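Long-range contact in endo-1,4-beta-xylanase D (Paenibacillus polymyxa, PDB 1W0N), which probably hydrolyses the beta-1,4-linked backbone of xylan and carries a calcium-dependent family 36 carbohydrate-binding module, the domain described here: residues S60-S65 with P92-L97. Residues are numbered along the deposited sequence; the frame is centred on the assembly and turned at random.
Sequences SVRGAS and PTVQTL
V61 and Q95 form one hydrogen-bonded antiparallel pair, G63 and T93 the next. Within the first, V61 N reaches Q95 O at 2.9 Å and Q95 N returns to V61 O with an N-H...O angle of 174°; G63 and T93 exchange the same two bonds, G63 N to T93 O being 3.0 Å. CA-H...O contacts fill the steps between, as from R62 CA to T93 O at 3.3 Å.

The remaining polar contact joins hydroxyls: S60 OG and T96 OG1 share a hydrogen bond of 2.8 Å in the non-hydrogen-bonded pair S60-T96. Within 92-97, on the face of V61 and Q95, Q95 NE2 donates to T93 OG1 at 2.9 Å, the hydroxyl oxygen lying in the plane of its amide.

Apolar packing on the face of S60, R62 and V94 brings V94 CG1 to S60 CB at 3.7 Å, while CG2 turns to R62 CB; the A64 methyl also packs on the P92 ring. With CG anti to the backbone N (chi1 -178°) and an extended chain, R62 passes obliquely over P92, whose CB sits 3.4 Å above one guanidinium face, toward its rim. NH1 salt-bridges D125, a calcium ligand. An alanine here would probably leave D125 without this countercharge and take the guanidinium plane off P92 CB.

The pairing joins strands 56-65 and 93-101 of an antiparallel sheet in the beta-sandwich typical of such carbohydrate-binding modules, beside its calcium site.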
loop_
_atom_site.group_PDB
_atom_site.type_symbol
_atom_site.label_atom_id
_atom_site.label_comp_id
_atom_site.label_asym_id
_atom_site.label_seq_id
_atom_site.Cartn_x
_atom_site.Cartn_y
_atom_site.Cartn_z
ATOM N N SER A 60 3.765 5.744 5.702
ATOM C CA SER A 60 3.282 6.558 4.603
ATOM C C SER A 60 3.380 5.774 3.302
ATOM O O SER A 60 4.290 4.971 3.110
ATOM C CB SER A 60 4.051 7.864 4.492
ATOM O OG SER A 60 3.748 8.770 5.539
ATOM N N VAL A 61 2.416 6.025 2.418
ATOM C CA VAL A 61 2.419 5.451 1.080
ATOM C C VAL A 61 2.147 6.591 0.110
ATOM O O VAL A 61 1.210 7.371 0.303
ATOM C CB VAL A 61 1.368 4.331 0.921
ATOM C CG1 VAL A 61 1.210 3.901 -0.545
ATOM C CG2 VAL A 61 1.773 3.127 1.763
ATOM N N ARG A 62 2.979 6.684 -0.946
ATOM C CA ARG A 62 2.683 7.577 -2.050
ATOM C C ARG A 62 1.870 6.792 -3.079
ATOM O O ARG A 62 2.265 5.694 -3.475
ATOM C CB ARG A 62 3.960 8.134 -2.680
ATOM C CG ARG A 62 3.673 9.113 -3.802
ATOM C CD ARG A 62 4.905 9.881 -4.227
ATOM N NE ARG A 62 4.600 10.948 -5.170
ATOM C CZ ARG A 62 4.947 10.999 -6.458
ATOM N NH1 ARG A 62 5.541 9.978 -7.066
ATOM N NH2 ARG A 62 4.681 12.110 -7.162
ATOM N N GLY A 63 0.724 7.350 -3.460
ATOM C CA GLY A 63 -0.183 6.661 -4.349
ATOM C C GLY A 63 -1.074 7.637 -5.094
ATOM O O GLY A 63 -1.006 8.848 -4.898
ATOM N N ALA A 64 -1.926 7.070 -5.954
ATOM C CA ALA A 64 -2.874 7.861 -6.728
ATOM C C ALA A 64 -4.045 6.983 -7.101
ATOM O O ALA A 64 -3.969 5.754 -7.039
ATOM C CB ALA A 64 -2.210 8.430 -7.992
ATOM N N SER A 65 -5.144 7.625 -7.510
ATOM C CA SER A 65 -6.287 6.930 -8.061
ATOM C C SER A 65 -6.215 6.903 -9.589
ATOM O O SER A 65 -5.659 7.812 -10.216
ATOM C CB SER A 65 -7.552 7.680 -7.636
ATOM O OG SER A 65 -8.700 7.034 -8.165
ATOM N N PRO A 92 -0.675 12.095 -7.651
ATOM C CA PRO A 92 -0.135 11.383 -6.489
ATOM C C PRO A 92 -0.047 12.253 -5.242
ATOM O O PRO A 92 0.319 13.428 -5.310
ATOM C CB PRO A 92 1.265 10.952 -6.941
ATOM C CG PRO A 92 1.153 10.877 -8.458
ATOM C CD PRO A 92 0.242 12.028 -8.811
ATOM N N THR A 93 -0.326 11.631 -4.099
ATOM C CA THR A 93 -0.068 12.233 -2.808
ATOM C C THR A 93 0.543 11.193 -1.878
ATOM O O THR A 93 0.439 9.996 -2.101
ATOM C CB THR A 93 -1.323 12.801 -2.120
ATOM O OG1 THR A 93 -2.198 11.732 -1.731
ATOM C CG2 THR A 93 -2.123 13.769 -3.005
ATOM N N VAL A 94 1.157 11.712 -0.797
ATOM C CA VAL A 94 1.623 10.879 0.285
ATOM C C VAL A 94 0.530 10.863 1.365
ATOM O O VAL A 94 0.140 11.915 1.889
ATOM C CB VAL A 94 2.959 11.390 0.860
ATOM C CG1 VAL A 94 3.370 10.591 2.088
ATOM C CG2 VAL A 94 4.062 11.349 -0.199
ATOM N N GLN A 95 0.047 9.669 1.672
ATOM C CA GLN A 95 -0.951 9.451 2.710
ATOM C C GLN A 95 -0.283 8.715 3.865
ATOM O O GLN A 95 0.686 7.986 3.673
ATOM C CB GLN A 95 -2.130 8.668 2.139
ATOM C CG GLN A 95 -2.870 9.433 1.049
ATOM C CD GLN A 95 -3.615 10.646 1.571
ATOM O OE1 GLN A 95 -4.184 10.609 2.687
ATOM N NE2 GLN A 95 -3.665 11.692 0.786
ATOM N N THR A 96 -0.830 8.908 5.077
ATOM C CA THR A 96 -0.165 8.470 6.281
ATOM C C THR A 96 -1.141 7.821 7.266
ATOM O O THR A 96 -2.271 8.280 7.442
ATOM C CB THR A 96 0.510 9.693 6.953
ATOM O OG1 THR A 96 1.468 10.250 6.027
ATOM C CG2 THR A 96 1.275 9.327 8.223
ATOM N N LEU A 97 -0.636 6.762 7.913
ATOM C CA LEU A 97 -1.224 6.156 9.097
ATOM C C LEU A 97 -0.199 6.312 10.211
ATOM O O LEU A 97 0.900 5.764 10.129
ATOM C CB LEU A 97 -1.486 4.665 8.872
ATOM C CG LEU A 97 -2.608 4.332 7.886
ATOM C CD1 LEU A 97 -2.587 2.857 7.505
ATOM C CD2 LEU A 97 -3.954 4.704 8.517
#